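Local coordinates for putative phenazine biosynthesis PhzC/PhzF protein (Clostridium difficile, PDB 4DUN) that is a putative phenazine-biosynthesis protein of the PhzF family that probably acts as an isomerase, at residues Leu147-Asn152 / Leu174-Thr179; Gln155-Tyr160 / Val188-Cys193. All blocks are in the same frame, centred on the assembly; numbering follows the deposited sequence.

Contact 1. Residues Leu147-Asn152 / Leu174-Thr179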
ATOM      1  N   LEU A 147       1.012  16.828  20.215  1.00 21.40           N
ATOM      2  CA  LEU A 147       2.054  17.105  21.204  1.00 20.61           C
ATOM      3  C   LEU A 147       3.286  17.570  20.445  1.00 22.27           C
ATOM      4  O   LEU A 147       3.661  16.950  19.440  1.00 21.71           O
ATOM      5  CB  LEU A 147       2.370  15.863  22.052  1.00 21.63           C
ATOM      6  CG  LEU A 147       3.453  16.014  23.119  1.00 25.24           C
ATOM      7  CD1 LEU A 147       3.015  16.983  24.231  1.00 25.02           C
ATOM      8  CD2 LEU A 147       3.777  14.643  23.752  1.00 30.37           C
ATOM      9  N   ILE A 148       3.880  18.688  20.876  1.00 19.16           N
ATOM     10  CA  ILE A 148       5.034  19.248  20.176  1.00 18.15           C
ATOM     11  C   ILE A 148       6.255  19.154  21.076  1.00 22.24           C
ATOM     12  O   ILE A 148       6.263  19.733  22.168  1.00 22.30           O
ATOM     13  CB  ILE A 148       4.755  20.699  19.716  1.00 19.86           C
ATOM     14  CG1 ILE A 148       3.489  20.739  18.808  1.00 21.89           C
ATOM     15  CG2 ILE A 148       5.986  21.296  18.990  1.00 19.44           C
ATOM     16  CD1 ILE A 148       2.797  22.043  18.763  1.00 29.49           C
ATOM     17  N   LEU A 149       7.288  18.453  20.592  1.00 17.77           N
ATOM     18  CA  LEU A 149       8.544  18.265  21.323  1.00 18.67           C
ATOM     19  C   LEU A 149       9.654  19.015  20.644  1.00 24.51           C
ATOM     20  O   LEU A 149      10.028  18.699  19.506  1.00 23.35           O
ATOM     21  CB  LEU A 149       8.910  16.762  21.446  1.00 19.69           C
ATOM     22  CG  LEU A 149       7.797  15.809  21.977  1.00 23.02           C
ATOM     23  CD1 LEU A 149       8.244  14.347  21.923  1.00 24.44           C
ATOM     24  CD2 LEU A 149       7.346  16.197  23.387  1.00 24.06           C
ATOM     25  N   LEU A 150      10.153  20.049  21.320  1.00 22.45           N
ATOM     26  CA  LEU A 150      11.259  20.830  20.788  1.00 22.07           C
ATOM     27  C   LEU A 150      12.561  20.110  21.093  1.00 25.06           C
ATOM     28  O   LEU A 150      12.918  19.945  22.263  1.00 24.04           O
ATOM     29  CB  LEU A 150      11.258  22.276  21.343  1.00 22.68           C
ATOM     30  CG  LEU A 150      12.486  23.123  20.958  1.00 27.94           C
ATOM     31  CD1 LEU A 150      12.447  23.532  19.473  1.00 27.25           C
ATOM     32  CD2 LEU A 150      12.631  24.327  21.852  1.00 31.12           C
ATOM     33  N   LEU A 151      13.285  19.692  20.043  1.00 21.06           N
ATOM     34  CA  LEU A 151      14.579  19.035  20.227  1.00 22.27           C
ATOM     35  C   LEU A 151      15.700  20.061  20.045  1.00 25.81           C
ATOM     36  O   LEU A 151      15.434  21.170  19.598  1.00 25.41           O
ATOM     37  CB  LEU A 151      14.737  17.821  19.302  1.00 21.97           C
ATOM     38  CG  LEU A 151      13.645  16.718  19.401  1.00 25.15           C
ATOM     39  CD1 LEU A 151      14.042  15.484  18.579  1.00 24.40           C
ATOM     40  CD2 LEU A 151      13.375  16.282  20.858  1.00 29.73           C
ATOM     41  N   ASN A 152      16.936  19.713  20.437  1.00 25.58           N
ATOM     42  CA  ASN A 152      18.060  20.648  20.445  1.00 25.79           C
ATOM     43  C   ASN A 152      18.762  20.849  19.095  1.00 26.06           C
ATOM     44  O   ASN A 152      19.593  21.752  18.987  1.00 25.50           O
ATOM     45  CB  ASN A 152      19.072  20.220  21.504  1.00 31.00           C
ATOM     46  CG  ASN A 152      18.601  20.527  22.903  1.00 67.23           C
ATOM     47  OD1 ASN A 152      18.380  21.688  23.270  1.00 68.02           O
ATOM     48  ND2 ASN A 152      18.421  19.500  23.720  1.00 60.35           N
ATOM     49  N   LEU A 174      -3.420  13.818  19.234  1.00 31.04           N
ATOM     50  CA  LEU A 174      -3.673  13.051  18.008  1.00 30.98           C
ATOM     51  C   LEU A 174      -2.359  12.481  17.459  1.00 31.97           C
ATOM     52  O   LEU A 174      -2.243  11.276  17.235  1.00 32.49           O
ATOM     53  CB  LEU A 174      -4.387  13.906  16.930  1.00 30.96           C
ATOM     54  CG  LEU A 174      -4.584  13.234  15.537  1.00 35.59           C
ATOM     55  CD1 LEU A 174      -5.545  12.056  15.602  1.00 38.01           C
ATOM     56  CD2 LEU A 174      -5.093  14.233  14.511  1.00 35.95           C
ATOM     57  N   GLY A 175      -1.405  13.365  17.230  1.00 25.71           N
ATOM     58  CA  GLY A 175      -0.090  13.020  16.717  1.00 24.34           C
ATOM     59  C   GLY A 175       1.016  13.556  17.600  1.00 26.15           C
ATOM     60  O   GLY A 175       0.781  14.396  18.476  1.00 24.57           O
ATOM     61  N   ILE A 176       2.226  13.064  17.371  1.00 22.06           N
ATOM     62  CA  ILE A 176       3.417  13.471  18.115  1.00 21.17           C
ATOM     63  C   ILE A 176       4.353  14.142  17.126  1.00 23.26           C
ATOM     64  O   ILE A 176       4.797  13.506  16.163  1.00 22.08           O
ATOM     65  CB  ILE A 176       4.108  12.275  18.847  1.00 24.58           C
ATOM     66  CG1 ILE A 176       3.108  11.406  19.679  1.00 26.23           C
ATOM     67  CG2 ILE A 176       5.323  12.738  19.663  1.00 23.84           C
ATOM     68  CD1 ILE A 176       2.302  12.128  20.824  1.00 28.76           C
ATOM     69  N   ILE A 177       4.670  15.410  17.396  1.00 19.55           N
ATOM     70  CA  ILE A 177       5.550  16.210  16.561  1.00 18.87           C
ATOM     71  C   ILE A 177       6.893  16.414  17.264  1.00 21.98           C
ATOM     72  O   ILE A 177       6.921  16.765  18.451  1.00 21.63           O
ATOM     73  CB  ILE A 177       4.892  17.597  16.249  1.00 21.78           C
ATOM     74  CG1 ILE A 177       3.537  17.471  15.498  1.00 22.82           C
ATOM     75  CG2 ILE A 177       5.866  18.552  15.506  1.00 20.93           C
ATOM     76  CD1 ILE A 177       2.731  18.764  15.526  1.00 25.26           C
ATOM     77  N   ILE A 178       7.996  16.247  16.524  1.00 18.59           N
ATOM     78  CA  ILE A 178       9.320  16.600  17.008  1.00 18.26           C
ATOM     79  C   ILE A 178       9.792  17.736  16.091  1.00 21.24           C
ATOM     80  O   ILE A 178       9.520  17.700  14.894  1.00 18.34           O
ATOM     81  CB  ILE A 178      10.314  15.415  17.132  1.00 21.54           C
ATOM     82  CG1 ILE A 178      10.558  14.722  15.767  1.00 20.21           C
ATOM     83  CG2 ILE A 178       9.869  14.428  18.224  1.00 23.50           C
ATOM     84  CD1 ILE A 178      11.706  13.671  15.774  1.00 21.97           C
ATOM     85  N   THR A 179      10.391  18.793  16.648  1.00 19.77           N
ATOM     86  CA  THR A 179      10.774  19.939  15.815  1.00 19.17           C
ATOM     87  C   THR A 179      12.094  20.538  16.294  1.00 20.82           C
ATOM     88  O   THR A 179      12.444  20.389  17.459  1.00 19.89           O
ATOM     89  CB  THR A 179       9.623  21.003  15.807  1.00 21.49           C
ATOM     90  OG1 THR A 179       9.908  22.017  14.849  1.00 19.16           O
ATOM     91  CG2 THR A 179       9.399  21.654  17.175  1.00 20.31           C
TER

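Contact 2. Residues Gln155-Tyr160 / Val188-Cys193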
ATOM      1  N   GLN A 155      19.878  17.296  13.801  1.00 19.64           N
ATOM      2  CA  GLN A 155      20.446  15.962  13.979  1.00 19.31           C
ATOM      3  C   GLN A 155      19.592  15.127  14.948  1.00 22.47           C
ATOM      4  O   GLN A 155      19.331  13.961  14.656  1.00 21.79           O
ATOM      5  CB  GLN A 155      21.909  16.017  14.474  1.00 21.51           C
ATOM      6  CG  GLN A 155      22.639  14.680  14.297  1.00 29.82           C
ATOM      7  CD  GLN A 155      22.614  14.200  12.858  1.00 39.33           C
ATOM      8  OE1 GLN A 155      23.062  14.896  11.943  1.00 35.27           O
ATOM      9  NE2 GLN A 155      22.038  13.026  12.620  1.00 29.82           N
ATOM     10  N   GLU A 156      19.130  15.724  16.060  1.00 20.48           N
ATOM     11  CA  GLU A 156      18.303  14.993  17.036  1.00 20.85           C
ATOM     12  C   GLU A 156      16.945  14.595  16.423  1.00 22.76           C
ATOM     13  O   GLU A 156      16.470  13.476  16.670  1.00 22.63           O
ATOM     14  CB  GLU A 156      18.102  15.802  18.321  1.00 22.00           C
ATOM     15  CG  GLU A 156      19.307  15.762  19.242  1.00 27.92           C
ATOM     16  CD  GLU A 156      19.067  16.319  20.631  1.00 42.77           C
ATOM     17  OE1 GLU A 156      17.955  16.835  20.891  1.00 41.26           O
ATOM     18  OE2 GLU A 156      19.986  16.207  21.475  1.00 44.05           O
ATOM     19  N   VAL A 157      16.391  15.453  15.549  1.00 18.83           N
ATOM     20  CA  VAL A 157      15.138  15.176  14.821  1.00 18.06           C
ATOM     21  C   VAL A 157      15.381  13.974  13.889  1.00 21.86           C
ATOM     22  O   VAL A 157      14.611  13.020  13.923  1.00 20.85           O
ATOM     23  CB  VAL A 157      14.602  16.434  14.082  1.00 21.01           C
ATOM     24  CG1 VAL A 157      13.453  16.090  13.121  1.00 21.16           C
ATOM     25  CG2 VAL A 157      14.146  17.486  15.097  1.00 20.37           C
ATOM     26  N   ILE A 158      16.476  13.995  13.116  1.00 20.63           N
ATOM     27  CA  ILE A 158      16.854  12.891  12.212  1.00 21.56           C
ATOM     28  C   ILE A 158      17.061  11.580  13.019  1.00 25.70           C
ATOM     29  O   ILE A 158      16.612  10.524  12.577  1.00 24.39           O
ATOM     30  CB  ILE A 158      18.130  13.266  11.392  1.00 24.85           C
ATOM     31  CG1 ILE A 158      17.871  14.485  10.465  1.00 24.37           C
ATOM     32  CG2 ILE A 158      18.685  12.063  10.583  1.00 26.80           C
ATOM     33  CD1 ILE A 158      19.149  15.167   9.943  1.00 29.94           C
ATOM     34  N   ASN A 159      17.751  11.652  14.179  1.00 22.47           N
ATOM     35  CA  ASN A 159      18.091  10.475  15.000  1.00 22.72           C
ATOM     36  C   ASN A 159      16.912   9.770  15.653  1.00 26.55           C
ATOM     37  O   ASN A 159      17.012   8.578  15.966  1.00 27.78           O
ATOM     38  CB  ASN A 159      19.070  10.872  16.112  1.00 24.31           C
ATOM     39  CG  ASN A 159      20.452  11.202  15.611  1.00 34.90           C
ATOM     40  OD1 ASN A 159      20.779  11.005  14.436  1.00 28.17           O
ATOM     41  ND2 ASN A 159      21.298  11.713  16.495  1.00 28.55           N
ATOM     42  N   TYR A 160      15.826  10.500  15.898  1.00 21.98           N
ATOM     43  CA  TYR A 160      14.679   9.949  16.605  1.00 22.16           C
ATOM     44  C   TYR A 160      14.099   8.722  15.901  1.00 26.34           C
ATOM     45  O   TYR A 160      13.942   8.717  14.686  1.00 25.89           O
ATOM     46  CB  TYR A 160      13.616  11.034  16.756  1.00 21.48           C
ATOM     47  CG  TYR A 160      12.475  10.669  17.676  1.00 23.36           C
ATOM     48  CD1 TYR A 160      11.300  10.108  17.175  1.00 25.02           C
ATOM     49  CD2 TYR A 160      12.528  10.969  19.035  1.00 23.99           C
ATOM     50  CE1 TYR A 160      10.240   9.778  18.021  1.00 25.09           C
ATOM     51  CE2 TYR A 160      11.456  10.690  19.879  1.00 25.56           C
ATOM     52  CZ  TYR A 160      10.311  10.095  19.366  1.00 28.10           C
ATOM     53  OH  TYR A 160       9.249   9.831  20.192  1.00 24.89           O
ATOM     54  N   VAL A 188      12.519  22.400  11.035  1.00 17.50           N
ATOM     55  CA  VAL A 188      12.248  21.052  10.572  1.00 17.60           C
ATOM     56  C   VAL A 188      11.316  20.379  11.533  1.00 19.34           C
ATOM     57  O   VAL A 188      11.238  20.780  12.700  1.00 17.83           O
ATOM     58  CB  VAL A 188      13.549  20.204  10.381  1.00 21.79           C
ATOM     59  CG1 VAL A 188      14.454  20.785   9.296  1.00 21.99           C
ATOM     60  CG2 VAL A 188      14.318  20.021  11.703  1.00 22.00           C
ATOM     61  N   SER A 189      10.659  19.322  11.075  1.00 15.84           N
ATOM     62  CA  SER A 189       9.791  18.510  11.942  1.00 15.52           C
ATOM     63  C   SER A 189       9.598  17.122  11.355  1.00 18.86           C
ATOM     64  O   SER A 189       9.955  16.867  10.211  1.00 18.06           O
ATOM     65  CB  SER A 189       8.431  19.169  12.188  1.00 16.36           C
ATOM     66  OG  SER A 189       7.612  19.125  11.024  1.00 18.28           O
ATOM     67  N   ARG A 190       9.134  16.220  12.193  1.00 15.49           N
ATOM     68  CA  ARG A 190       8.692  14.876  11.855  1.00 15.52           C
ATOM     69  C   ARG A 190       7.395  14.669  12.626  1.00 19.52           C
ATOM     70  O   ARG A 190       7.258  15.163  13.752  1.00 19.63           O
ATOM     71  CB  ARG A 190       9.735  13.799  12.149  1.00 15.79           C
ATOM     72  CG  ARG A 190      10.926  13.848  11.179  1.00 18.51           C
ATOM     73  CD  ARG A 190      12.035  12.955  11.649  1.00 18.52           C
ATOM     74  NE  ARG A 190      11.684  11.547  11.497  1.00 21.31           N
ATOM     75  CZ  ARG A 190      12.320  10.545  12.090  1.00 30.85           C
ATOM     76  NH1 ARG A 190      13.358  10.785  12.898  1.00 20.37           N
ATOM     77  NH2 ARG A 190      11.929   9.295  11.886  1.00 21.85           N
ATOM     78  N   TYR A 191       6.428  14.010  11.995  1.00 16.12           N
ATOM     79  CA  TYR A 191       5.103  13.813  12.578  1.00 16.36           C
ATOM     80  C   TYR A 191       4.804  12.319  12.657  1.00 20.02           C
ATOM     81  O   TYR A 191       4.845  11.628  11.640  1.00 18.97           O
ATOM     82  CB  TYR A 191       4.052  14.559  11.723  1.00 17.52           C
ATOM     83  CG  TYR A 191       2.655  14.570  12.300  1.00 17.87           C
ATOM     84  CD1 TYR A 191       1.801  13.483  12.132  1.00 20.42           C
ATOM     85  CD2 TYR A 191       2.133  15.719  12.885  1.00 19.25           C
ATOM     86  CE1 TYR A 191       0.493  13.503  12.633  1.00 22.08           C
ATOM     87  CE2 TYR A 191       0.833  15.749  13.397  1.00 20.24           C
ATOM     88  CZ  TYR A 191       0.015  14.638  13.268  1.00 23.96           C
ATOM     89  OH  TYR A 191      -1.267  14.667  13.758  1.00 23.58           O
ATOM     90  N   PHE A 192       4.477  11.832  13.854  1.00 18.95           N
ATOM     91  CA  PHE A 192       4.203  10.415  14.093  1.00 19.00           C
ATOM     92  C   PHE A 192       2.733  10.177  14.432  1.00 24.82           C
ATOM     93  O   PHE A 192       2.150  10.889  15.266  1.00 23.92           O
ATOM     94  CB  PHE A 192       5.121   9.867  15.215  1.00 20.84           C
ATOM     95  CG  PHE A 192       6.586  10.096  14.888  1.00 21.03           C
ATOM     96  CD1 PHE A 192       7.241   9.300  13.953  1.00 23.00           C
ATOM     97  CD2 PHE A 192       7.293  11.139  15.479  1.00 22.24           C
ATOM     98  CE1 PHE A 192       8.578   9.546  13.608  1.00 23.43           C
ATOM     99  CE2 PHE A 192       8.624  11.389  15.129  1.00 25.21           C
ATOM    100  CZ  PHE A 192       9.260  10.580  14.202  1.00 23.11           C
ATOM    101  N   CYS A 193       2.147   9.150  13.772  1.00 23.11           N
ATOM    102  CA  CYS A 193       0.758   8.713  13.915  1.00 24.49           C
ATOM    103  C   CYS A 193       0.758   7.379  14.669  1.00 29.71           C
ATOM    104  O   CYS A 193       0.890   6.314  14.039  1.00 27.87           O
ATOM    105  CB  CYS A 193       0.091   8.596  12.546  1.00 25.33           C
ATOM    106  SG  CYS A 193       0.368  10.023  11.470  1.00 27.83           S
TER

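Contact 1. Residues Leu147-Asn152 / Leu174-Thr179
Ile148 and Ile177 illustrate how paired residues of parallel strands line up: they lie side by side and point the same way, CG1 of Ile148 being 3.9 Å from CD1 of Ile177. In both, CG1 is anti to the carbonyl carbon. Leu150 and Thr179 share this face, and the Thr179 side chain crosses that of Ile148 obliquely, CG2 to CG2 3.9 Å. With Thr179 OG1 anti to the backbone N (chi1 -171°), its methyl occupies the crowded position between N and the carbonyl carbon; the hydroxyl bonds to Val188 O and Trp214 NE1.

On the other face Leu147, Leu149, Ile176 and Ile178 meet. Leu147 runs alongside Ile176, whose CD1 approaches the Leu147 CB to 3.9 Å. Leu149 lies obliquely across two neighbours, its CD1 4.0 Å from CG2 of Ile176 and 4.0 Å from CG2 of Ile178. Just past the strand, Leu151 brings its CD1 against CB and CD1 of Ile178.

Five backbone hydrogen bonds fix this register, that of a regular parallel pair within the mixed beta structure of this PhzF-family protein. Leu147 and Leu149 use both N and O, and Leu151 its N alone: Leu147 N to Gly175 O, Ile177 N to Leu147 O (2.8 Å), Leu149 N to Ile177 O, Thr179 N to Leu149 O, and Leu151 N to Thr179 O.

Strand 140-143 borders 147-150 in antiparallel fashion, and 187-193 does the same for 176-181. Helix 207-218 covers the face of Ile148, Leu150 and Thr179, while Ile178 on the other face reaches Tyr160.

Contact 2. Residues Gln155-Tyr160 / Val188-Cys193
The C-terminal end of helix 154-159, where it packs on strand 187-193, shows how one arginine can bind two carbonyls, one in the last turn and one just past the helix. Arg190 points from the strand toward the helix, and its chain bends at chi3 (71°). NH1 donates to two backbone oxygens, Val157 O at 2.8 Å and Tyr160 O at 2.8 Å. The first acceptor lies almost in the guanidinium plane; the second stands 19° out of it and uses a carbonyl lone pair.

The aliphatic part of the same side chain slides past Val157 in the opposite direction, CD coming 3.7 Å from CG1 of Val157. CG2 of Val157 meets CG2 of Val188 more loosely. Tyr160, whose CG is anti to its backbone N, crosses the Phe192 ring obliquely: the planes are inclined at 37°, and CD1 of Tyr160 is 3.6 Å from CE2 of Phe192. CZ of Phe192 lies over one face of the guanidinium, toward its rim.

Arg190 NE forms a salt bridge to Glu199, which would be expected to offset the charge of the buried guanidinium while NH1 serves the helix end. Its positive charge would be expected to interact favourably with the negative end of the helix dipole.

How the contacts relate
Contacts 1 and 2 lie with centres about 8 Å apart, on the same side of the chain's centre and within the PhzF family region of the chain. Their segments alternate along the chain: strand 147-150 precedes helix 154-159, and strand 176-181 precedes strand 187-193. The last two are antiparallel neighbours, so the strand pairing of contact 1 continues directly into the strand of contact 2. A probable hydrogen bond from Phe192 N to Ile176 O (2.9 Å) joins them, and Ile178 CD1 packs on Tyr160 CB (3.4 Å). The helix end thus packs against strand 176-181 at Ile178, so that both contacts belong to one largely buried region, away from the predicted active-site residue Glu47.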